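PDB 4S3J: cortical-lytic enzyme from Bacillus cereus, which acts as an N-acetylglucosaminidase that degrades partially broken-down cortex peptidoglycan during spore germination, probably recognising its muramic acid delta-lactam residues. Local coordinates for residues P36-V41 with L351-N356; A78-L83 with Q94-K99; I281-W286 with I318-N323. All blocks are in the same frame, centred on the assembly; numbering follows the deposited sequence.

Contact 1: P36-V41 with L351-N356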
loop_
_atom_site.group_PDB
_atom_site.type_symbol
_atom_site.label_atom_id
_atom_site.label_comp_id
_atom_site.label_asym_id
_atom_site.label_seq_id
_atom_site.Cartn_x
_atom_site.Cartn_y
_atom_site.Cartn_z
ATOM N N PRO A 36 -6.861 14.612 -20.776
ATOM C CA PRO A 36 -7.348 15.992 -20.763
ATOM C C PRO A 36 -8.674 16.169 -21.468
ATOM O O PRO A 36 -9.356 17.180 -21.252
ATOM C CB PRO A 36 -6.230 16.768 -21.496
ATOM C CG PRO A 36 -5.518 15.761 -22.311
ATOM C CD PRO A 36 -5.586 14.488 -21.509
ATOM N N ALA A 37 -9.034 15.204 -22.295
ATOM C CA ALA A 37 -10.293 15.286 -23.027
ATOM C C ALA A 37 -11.503 14.838 -22.205
ATOM O O ALA A 37 -12.628 15.127 -22.587
ATOM C CB ALA A 37 -10.199 14.460 -24.302
ATOM N N GLU A 38 -11.286 14.165 -21.080
ATOM C CA GLU A 38 -12.378 13.568 -20.319
ATOM C C GLU A 38 -12.972 14.518 -19.275
ATOM O O GLU A 38 -12.284 15.373 -18.722
ATOM C CB GLU A 38 -11.879 12.293 -19.625
ATOM C CG GLU A 38 -11.775 11.108 -20.583
ATOM C CD GLU A 38 -11.124 9.877 -19.979
ATOM O OE1 GLU A 38 -10.485 9.972 -18.911
ATOM O OE2 GLU A 38 -11.235 8.804 -20.601
ATOM N N THR A 39 -14.258 14.344 -18.997
ATOM C CA THR A 39 -14.936 15.089 -17.961
ATOM C C THR A 39 -14.450 14.667 -16.576
ATOM O O THR A 39 -13.900 13.556 -16.397
ATOM C CB THR A 39 -16.439 14.861 -18.048
ATOM O OG1 THR A 39 -16.675 13.460 -17.891
ATOM C CG2 THR A 39 -16.962 15.310 -19.403
ATOM N N LEU A 40 -14.610 15.565 -15.606
ATOM C CA LEU A 40 -14.419 15.224 -14.204
ATOM C C LEU A 40 -15.685 14.586 -13.641
ATOM O O LEU A 40 -16.808 14.895 -14.061
ATOM C CB LEU A 40 -14.037 16.456 -13.380
ATOM C CG LEU A 40 -12.737 17.174 -13.766
ATOM C CD1 LEU A 40 -12.489 18.371 -12.868
ATOM C CD2 LEU A 40 -11.531 16.228 -13.724
ATOM N N VAL A 41 -15.490 13.710 -12.661
ATOM C CA VAL A 41 -16.572 13.035 -11.973
ATOM C C VAL A 41 -16.825 13.672 -10.616
ATOM O O VAL A 41 -15.899 13.864 -9.843
ATOM C CB VAL A 41 -16.239 11.519 -11.807
ATOM C CG1 VAL A 41 -17.333 10.800 -11.006
ATOM C CG2 VAL A 41 -16.063 10.881 -13.142
ATOM N N LEU A 351 -15.067 4.123 -14.540
ATOM C CA LEU A 351 -16.373 3.477 -14.480
ATOM C C LEU A 351 -17.473 4.452 -14.054
ATOM O O LEU A 351 -18.571 4.468 -14.615
ATOM C CB LEU A 351 -16.327 2.286 -13.522
ATOM C CG LEU A 351 -15.543 1.080 -14.033
ATOM C CD1 LEU A 351 -15.279 0.163 -12.871
ATOM C CD2 LEU A 351 -16.280 0.316 -15.149
ATOM N N ALA A 352 -17.199 5.262 -13.042
ATOM C CA ALA A 352 -18.195 6.243 -12.581
ATOM C C ALA A 352 -18.462 7.242 -13.695
ATOM O O ALA A 352 -19.604 7.652 -13.913
ATOM C CB ALA A 352 -17.720 6.938 -11.310
ATOM N N ARG A 353 -17.422 7.641 -14.429
ATOM C CA ARG A 353 -17.606 8.543 -15.570
ATOM C C ARG A 353 -18.490 7.905 -16.661
ATOM O O ARG A 353 -19.453 8.502 -17.173
ATOM C CB ARG A 353 -16.241 8.915 -16.145
ATOM C CG ARG A 353 -16.291 9.864 -17.341
ATOM C CD ARG A 353 -14.870 10.194 -17.841
ATOM N NE ARG A 353 -14.107 10.927 -16.836
ATOM C CZ ARG A 353 -13.097 10.484 -16.106
ATOM N NH1 ARG A 353 -12.563 11.302 -15.201
ATOM N NH2 ARG A 353 -12.597 9.277 -16.281
ATOM N N LYS A 354 -18.161 6.676 -17.021
ATOM C CA LYS A 354 -18.853 5.998 -18.118
ATOM C C LYS A 354 -20.336 5.815 -17.829
ATOM O O LYS A 354 -21.186 5.985 -18.715
ATOM C CB LYS A 354 -18.214 4.635 -18.387
ATOM C CG LYS A 354 -18.893 3.801 -19.450
ATOM C CD LYS A 354 -18.076 2.585 -19.734
ATOM C CE LYS A 354 -18.804 1.668 -20.723
ATOM N NZ LYS A 354 -18.111 0.368 -20.879
ATOM N N TYR A 355 -20.637 5.432 -16.590
ATOM C CA TYR A 355 -22.004 5.092 -16.201
ATOM C C TYR A 355 -22.738 6.237 -15.470
ATOM O O TYR A 355 -23.821 6.045 -14.893
ATOM C CB TYR A 355 -21.980 3.798 -15.391
ATOM C CG TYR A 355 -21.546 2.634 -16.263
ATOM C CD1 TYR A 355 -22.396 2.122 -17.243
ATOM C CD2 TYR A 355 -20.292 2.039 -16.124
ATOM C CE1 TYR A 355 -22.009 1.072 -18.050
ATOM C CE2 TYR A 355 -19.901 0.994 -16.928
ATOM C CZ TYR A 355 -20.764 0.512 -17.893
ATOM O OH TYR A 355 -20.363 -0.538 -18.685
ATOM N N ASN A 356 -22.137 7.422 -15.523
ATOM C CA ASN A 356 -22.733 8.667 -15.060
ATOM C C ASN A 356 -23.246 8.670 -13.627
ATOM O O ASN A 356 -24.374 9.129 -13.356
ATOM C CB ASN A 356 -23.910 9.050 -15.976
ATOM C CG ASN A 356 -23.507 9.152 -17.438
ATOM O OD1 ASN A 356 -22.783 10.065 -17.831
ATOM N ND2 ASN A 356 -23.979 8.213 -18.249
HETATM O O HOH W 1 -12.604 7.504 -18.433
#
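Arg353, on the last turn of helix 345-354, reaches across to the loop 36-41 and carries most of this contact. Two hydrogen bonds converge on one backbone oxygen. The guanidinium meets Thr39 side-on, with NE 2.7 Å from Thr39 O and NH1 2.9 Å from the same Thr39 O. The NH1 donor approaches nearly along the C=O axis, whereas NE stands above the carbonyl plane; sharing one acceptor leaves both bonds bent, 148° at the NE hydrogen. The oxygen stays close to the guanidinium plane, so this double grip fixes the rotation of the group. CG anti to the backbone N (chi1 -180°) starts the chain outward, and a bend at chi3 (-64°) turns its end to the loop.

The charged pairing is looser. Glu38 OE1 lies over one face of the guanidinium, 3.4 Å from Arg353 NH2, as a salt bridge of charge alone, because no N-H points at it. Arg353 NH2 instead donates to the oxygen of water 1, 2.8 Å away, which in turn gives a weak hydrogen bond to Glu38 OE2.

Apolar contacts complete the junction. Val41 CG2 covers the guanidinium face opposite Glu38 OE1 and also packs 3.6 Å from Arg353 CB at the root of the side chain; on the helix surface Val41 CG1 meets Ala352 CB at 3.9 Å. Ile359 touches both Val41 and Ala352, extending this buried patch. Thr39 OG1 lies alongside the aliphatic part of the arginine, 3.7 Å from Arg353 CG.

The helix ends just beyond in a Schellman motif, with Asn356 at positive phi as its C-prime residue. The whole is an interdomain contact, joining a LysM loop to a helix of the glycosyl hydrolase family 18 TIM-barrel domain.

Contact 2: A78-L83 with Q94-K99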
loop_
_atom_site.group_PDB
_atom_site.type_symbol
_atom_site.label_atom_id
_atom_site.label_comp_id
_atom_site.label_asym_id
_atom_site.label_seq_id
_atom_site.Cartn_x
_atom_site.Cartn_y
_atom_site.Cartn_z
ATOM N N ALA A 78 -3.969 26.211 14.965
ATOM C CA ALA A 78 -5.123 26.897 15.547
ATOM C C ALA A 78 -4.773 28.352 15.865
ATOM O O ALA A 78 -5.508 29.275 15.502
ATOM C CB ALA A 78 -5.593 26.167 16.800
ATOM N N LYS A 79 -3.652 28.558 16.539
ATOM C CA LYS A 79 -3.249 29.911 16.926
ATOM C C LYS A 79 -3.100 30.846 15.726
ATOM O O LYS A 79 -3.597 31.978 15.756
ATOM C CB LYS A 79 -1.959 29.863 17.742
ATOM C CG LYS A 79 -1.365 31.216 18.067
ATOM C CD LYS A 79 -0.247 31.126 19.101
ATOM C CE LYS A 79 0.466 32.471 19.237
ATOM N NZ LYS A 79 -0.474 33.622 19.391
ATOM N N VAL A 80 -2.431 30.402 14.668
ATOM C CA VAL A 80 -2.108 31.334 13.591
ATOM C C VAL A 80 -3.366 31.726 12.806
ATOM O O VAL A 80 -3.362 32.720 12.072
ATOM C CB VAL A 80 -1.022 30.754 12.649
ATOM C CG1 VAL A 80 -1.569 29.629 11.761
ATOM C CG2 VAL A 80 -0.416 31.869 11.805
ATOM N N ASN A 81 -4.447 30.968 13.003
ATOM C CA ASN A 81 -5.723 31.250 12.351
ATOM C C ASN A 81 -6.772 31.831 13.292
ATOM O O ASN A 81 -7.929 32.001 12.902
ATOM C CB ASN A 81 -6.280 29.967 11.722
ATOM C CG ASN A 81 -5.529 29.560 10.459
ATOM O OD1 ASN A 81 -5.690 30.176 9.394
ATOM N ND2 ASN A 81 -4.732 28.492 10.565
ATOM N N ASN A 82 -6.371 32.122 14.531
ATOM C CA ASN A 82 -7.286 32.632 15.553
ATOM C C ASN A 82 -8.493 31.724 15.741
ATOM O O ASN A 82 -9.630 32.182 15.764
ATOM C CB ASN A 82 -7.765 34.052 15.228
ATOM C CG ASN A 82 -8.433 34.711 16.413
ATOM O OD1 ASN A 82 -8.181 34.343 17.574
ATOM N ND2 ASN A 82 -9.304 35.669 16.140
ATOM N N LEU A 83 -8.244 30.418 15.826
ATOM C CA LEU A 83 -9.315 29.434 15.989
ATOM C C LEU A 83 -9.098 28.604 17.241
ATOM O O LEU A 83 -7.974 28.502 17.723
ATOM C CB LEU A 83 -9.400 28.499 14.770
ATOM C CG LEU A 83 -9.676 29.134 13.410
ATOM C CD1 LEU A 83 -9.572 28.086 12.295
ATOM C CD2 LEU A 83 -11.041 29.799 13.393
ATOM N N GLN A 94 -10.920 29.355 4.263
ATOM C CA GLN A 94 -9.501 29.518 4.006
ATOM C C GLN A 94 -8.692 29.504 5.291
ATOM O O GLN A 94 -8.979 30.272 6.213
ATOM C CB GLN A 94 -9.255 30.827 3.255
ATOM C CG GLN A 94 -7.795 31.147 3.026
ATOM C CD GLN A 94 -7.590 32.492 2.367
ATOM O OE1 GLN A 94 -8.408 33.399 2.525
ATOM N NE2 GLN A 94 -6.449 32.663 1.710
ATOM N N LEU A 95 -7.628 28.693 5.318
ATOM C CA LEU A 95 -6.706 28.650 6.452
ATOM C C LEU A 95 -5.262 28.921 6.035
ATOM O O LEU A 95 -4.820 28.538 4.938
ATOM C CB LEU A 95 -6.754 27.277 7.138
ATOM C CG LEU A 95 -8.108 26.837 7.676
ATOM C CD1 LEU A 95 -8.002 25.388 8.178
ATOM C CD2 LEU A 95 -8.600 27.742 8.785
ATOM N N TYR A 96 -4.510 29.531 6.950
ATOM C CA TYR A 96 -3.075 29.667 6.796
ATOM C C TYR A 96 -2.431 28.435 7.454
ATOM O O TYR A 96 -2.757 28.100 8.604
ATOM C CB TYR A 96 -2.543 30.960 7.436
ATOM C CG TYR A 96 -1.051 31.101 7.266
ATOM C CD1 TYR A 96 -0.178 30.550 8.171
ATOM C CD2 TYR A 96 -0.519 31.743 6.154
ATOM C CE1 TYR A 96 1.189 30.643 7.997
ATOM C CE2 TYR A 96 0.850 31.838 5.963
ATOM C CZ TYR A 96 1.701 31.267 6.896
ATOM O OH TYR A 96 3.074 31.332 6.749
ATOM N N VAL A 97 -1.543 27.764 6.729
ATOM C CA VAL A 97 -0.900 26.537 7.214
ATOM C C VAL A 97 0.619 26.737 7.289
ATOM O O VAL A 97 1.275 26.891 6.258
ATOM C CB VAL A 97 -1.217 25.327 6.313
ATOM C CG1 VAL A 97 -0.613 24.036 6.888
ATOM C CG2 VAL A 97 -2.699 25.127 6.171
ATOM N N PRO A 98 1.182 26.778 8.505
ATOM C CA PRO A 98 2.639 26.953 8.584
ATOM C C PRO A 98 3.383 25.779 7.976
ATOM O O PRO A 98 2.773 24.719 7.810
ATOM C CB PRO A 98 2.912 27.019 10.089
ATOM C CG PRO A 98 1.602 27.396 10.715
ATOM C CD PRO A 98 0.545 26.805 9.831
ATOM N N LYS A 99 4.639 25.998 7.583
ATOM C CA LYS A 99 5.503 24.940 7.076
ATOM C C LYS A 99 5.644 23.889 8.180
ATOM O O LYS A 99 5.943 24.226 9.329
ATOM C CB LYS A 99 6.869 25.512 6.656
ATOM C CG LYS A 99 7.835 24.484 6.081
ATOM C CD LYS A 99 9.226 25.059 5.761
ATOM C CE LYS A 99 10.160 23.984 5.182
ATOM N NZ LYS A 99 11.500 24.467 4.751
#
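Leu83 and Leu95 form the apolar centre, their side chains crossing at about a right angle with Leu83 CD1 3.7 Å from Leu95 CD2. In both residues CG is anti to the carbonyl carbon, and both side chains also touch Leu63 of helix 63-70, which draws the pair into the small core of the domain. Farther out, Val80 packs against Tyr96 and Pro98. Its CG2 approaches the Tyr96 ring obliquely, 3.9 Å from Tyr96 CD1, while Val80 CG1 rests 4.0 Å from Pro98 CG. CG1 occupies the crowded position between backbone N and carbonyl carbon (chi1 73°), so that it touches both the tyrosine and the proline while CG2 meets the tyrosine.

Between these apolar patches, the carboxamide of Asn81 pairs with the backbone of Tyr96 through both its polar atoms. Tyr96 N donates to Asn81 OD1 at 2.8 Å, nearly straight at 166° and on a lone pair of the amide oxygen. In return Asn81 ND2 donates to Tyr96 O, also at 2.8 Å, in the carbonyl plane and on a lone pair. Together the two bonds hold the carboxamide edge-on to the backbone edge of the strand, as a neighbouring strand would, and settle its flip; ND2 has a second acceptor in Leu77 O.

Helix 74-80 finishes in a Schellman motif in which Leu83 N bonds to Ala78 O, with Asn82 at positive phi as the C-prime residue. The end of the second helix is thereby fastened to strand 94-96, which pairs antiparallel with strand 54-56, giving the beta-alpha-alpha-beta fold of a LysM domain.

Contact 3: I281-W286 with I318-N323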
loop_
_atom_site.group_PDB
_atom_site.type_symbol
_atom_site.label_atom_id
_atom_site.label_comp_id
_atom_site.label_asym_id
_atom_site.label_seq_id
_atom_site.Cartn_x
_atom_site.Cartn_y
_atom_site.Cartn_z
ATOM N N ILE A 281 2.762 -6.389 7.155
ATOM C CA ILE A 281 1.489 -6.924 7.621
ATOM C C ILE A 281 0.441 -6.675 6.558
ATOM O O ILE A 281 0.281 -5.548 6.096
ATOM C CB ILE A 281 1.041 -6.308 8.964
ATOM C CG1 ILE A 281 2.182 -6.381 9.991
ATOM C CG2 ILE A 281 -0.228 -7.006 9.471
ATOM C CD1 ILE A 281 1.824 -5.893 11.378
ATOM N N MET A 282 -0.254 -7.729 6.162
ATOM C CA MET A 282 -1.220 -7.644 5.071
ATOM C C MET A 282 -2.545 -7.043 5.542
ATOM O O MET A 282 -3.587 -7.712 5.579
ATOM C CB MET A 282 -1.434 -9.023 4.457
ATOM C CG MET A 282 -0.192 -9.522 3.752
ATOM S SD MET A 282 -0.422 -11.075 2.879
ATOM C CE MET A 282 -0.841 -12.140 4.260
ATOM N N THR A 283 -2.491 -5.753 5.863
ATOM C CA THR A 283 -3.651 -5.000 6.331
ATOM C C THR A 283 -4.561 -4.567 5.165
ATOM O O THR A 283 -4.757 -3.377 4.895
ATOM C CB THR A 283 -3.187 -3.779 7.165
ATOM O OG1 THR A 283 -1.964 -3.258 6.615
ATOM C CG2 THR A 283 -2.924 -4.180 8.608
ATOM N N TYR A 284 -5.094 -5.561 4.460
ATOM C CA TYR A 284 -6.038 -5.326 3.381
ATOM C C TYR A 284 -6.860 -6.596 3.165
ATOM O O TYR A 284 -6.628 -7.593 3.841
ATOM C CB TYR A 284 -5.304 -4.868 2.123
ATOM C CG TYR A 284 -4.083 -5.661 1.750
ATOM C CD1 TYR A 284 -4.218 -6.923 1.205
ATOM C CD2 TYR A 284 -2.802 -5.162 1.941
ATOM C CE1 TYR A 284 -3.123 -7.675 0.848
ATOM C CE2 TYR A 284 -1.686 -5.917 1.575
ATOM C CZ TYR A 284 -1.864 -7.170 1.032
ATOM O OH TYR A 284 -0.791 -7.939 0.662
ATOM N N ASP A 285 -7.836 -6.534 2.254
ATOM C CA ASP A 285 -8.758 -7.638 1.901
ATOM C C ASP A 285 -9.783 -8.001 2.990
ATOM O O ASP A 285 -10.102 -9.177 3.186
ATOM C CB ASP A 285 -7.986 -8.898 1.503
ATOM C CG ASP A 285 -7.294 -8.749 0.175
ATOM O OD1 ASP A 285 -7.681 -7.844 -0.603
ATOM O OD2 ASP A 285 -6.369 -9.543 -0.098
ATOM N N TRP A 286 -10.320 -7.004 3.683
ATOM C CA TRP A 286 -11.583 -7.189 4.395
ATOM C C TRP A 286 -12.662 -7.385 3.335
ATOM O O TRP A 286 -13.300 -8.434 3.270
ATOM C CB TRP A 286 -11.897 -6.002 5.305
ATOM C CG TRP A 286 -11.202 -6.067 6.641
ATOM C CD1 TRP A 286 -11.724 -6.541 7.812
ATOM C CD2 TRP A 286 -9.856 -5.657 6.940
ATOM N NE1 TRP A 286 -10.795 -6.451 8.815
ATOM C CE2 TRP A 286 -9.642 -5.911 8.312
ATOM C CE3 TRP A 286 -8.821 -5.094 6.186
ATOM C CZ2 TRP A 286 -8.424 -5.632 8.946
ATOM C CZ3 TRP A 286 -7.610 -4.802 6.821
ATOM C CH2 TRP A 286 -7.425 -5.074 8.184
ATOM N N ILE A 318 7.365 -2.175 11.844
ATOM C CA ILE A 318 6.078 -2.447 11.199
ATOM C C ILE A 318 5.906 -1.692 9.876
ATOM O O ILE A 318 5.959 -0.450 9.842
ATOM C CB ILE A 318 4.899 -2.103 12.139
ATOM C CG1 ILE A 318 4.965 -2.961 13.399
ATOM C CG2 ILE A 318 3.557 -2.318 11.411
ATOM C CD1 ILE A 318 4.052 -2.511 14.529
ATOM N N MET A 319 5.699 -2.456 8.802
ATOM C CA MET A 319 5.308 -1.911 7.507
ATOM C C MET A 319 3.847 -2.242 7.282
ATOM O O MET A 319 3.470 -3.411 7.237
ATOM C CB MET A 319 6.162 -2.470 6.366
ATOM C CG MET A 319 7.672 -2.342 6.554
ATOM S SD MET A 319 8.225 -0.615 6.488
ATOM C CE MET A 319 9.649 -0.681 7.589
ATOM N N MET A 320 3.029 -1.203 7.167
ATOM C CA MET A 320 1.593 -1.348 6.930
ATOM C C MET A 320 1.309 -1.706 5.479
ATOM O O MET A 320 1.637 -0.940 4.566
ATOM C CB MET A 320 0.868 -0.041 7.295
ATOM C CG MET A 320 -0.653 -0.079 7.088
ATOM S SD MET A 320 -1.395 1.558 7.309
ATOM C CE MET A 320 -0.878 2.361 5.799
ATOM N N GLY A 321 0.687 -2.858 5.257
ATOM C CA GLY A 321 0.264 -3.238 3.918
ATOM C C GLY A 321 -0.833 -2.329 3.410
ATOM O O GLY A 321 -1.737 -1.961 4.158
ATOM N N GLN A 322 -0.721 -1.919 2.146
ATOM C CA GLN A 322 -1.717 -1.058 1.525
ATOM C C GLN A 322 -2.032 -1.511 0.109
ATOM O O GLN A 322 -1.153 -1.553 -0.738
ATOM C CB GLN A 322 -1.223 0.383 1.503
ATOM C CG GLN A 322 -2.209 1.358 0.877
ATOM C CD GLN A 322 -3.515 1.451 1.661
ATOM O OE1 GLN A 322 -3.511 1.615 2.886
ATOM N NE2 GLN A 322 -4.640 1.337 0.956
ATOM N N ASN A 323 -3.304 -1.790 -0.146
ATOM C CA ASN A 323 -3.781 -2.113 -1.481
ATOM C C ASN A 323 -3.826 -0.867 -2.350
ATOM O O ASN A 323 -4.203 0.215 -1.870
ATOM C CB ASN A 323 -5.182 -2.731 -1.404
ATOM C CG ASN A 323 -6.157 -1.840 -0.663
ATOM O OD1 ASN A 323 -6.014 -1.621 0.556
ATOM N ND2 ASN A 323 -7.119 -1.265 -1.387
HETATM O O HOH W 2 -4.340 -0.500 4.971
#
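Neighbouring parallel strands of the family 18 TIM barrel meet here: strand 278-281 and the loop that follows it run beside strand 318-330. The tight part is centred on Gly321. Ile281 N donates to Met319 O at 3.1 Å, an almost straight bond of 171°, and Gly321 N returns a bond to Ile281 O at 2.8 Å. Ile281 O also accepts from Thr283 N, because Met282 is the centre of an inverse gamma turn that breaks the strand pattern. That turn brings the loop close over Gly321, where a beta carbon would collide with Ile281 O. The edge of the Tyr284 ring occupies the same side, with Tyr284 CD2 3.7 Å from Gly321 C. Its first torsion is the crowded one (chi1 46°), and the side chain of Tyr284 lies about 7 Å from that of Glu220, the probable proton donor. Buried apolar packing continues the tight side, where Ile281 CD1 meets Ile318 CG2 at 4.0 Å and both side chains touch Ala309 of helix 299-312.

Beyond Gly321 the contact becomes looser, polar and hydrated: the oxygen of water 2 sits 2.9 Å from Thr283 O and also beside Gln322 OE1, with more acceptors about it than it has protons. The carboxamide of Asn323 is turned to other partners, its ND2 bonding Glu385 and its OD1 Ser297, while its backbone N, buried here, has no partner in the model. On the tight side, Thr283 OG1 sits 3.5 Å from Met320 CG and donates to Gly321 O, 2.8 Å from OG1, in the carbonyl plane and on a lone pair.

The three contacts mark different levels of the architecture: contact 1 joins the first LysM domain to the catalytic barrel, contact 2 lies within the second LysM domain, and contact 3 within the barrel. None touches another. Contacts 1 and 2 have centres about 35 Å apart, with nearest atoms about 20 Å apart. Contact 3 lies about 30 Å from contact 1 and about 34 Å from contact 2, centre to centre. It alone is close to the probable catalytic acid, with the Tyr284 side chain about 7 Å from that of Glu220; contacts 1 and 2 lie away from that site. Along the chain, the segments 36-41 and 351-356 enclose both others, whereas contact 2 is complete before contact 3 begins.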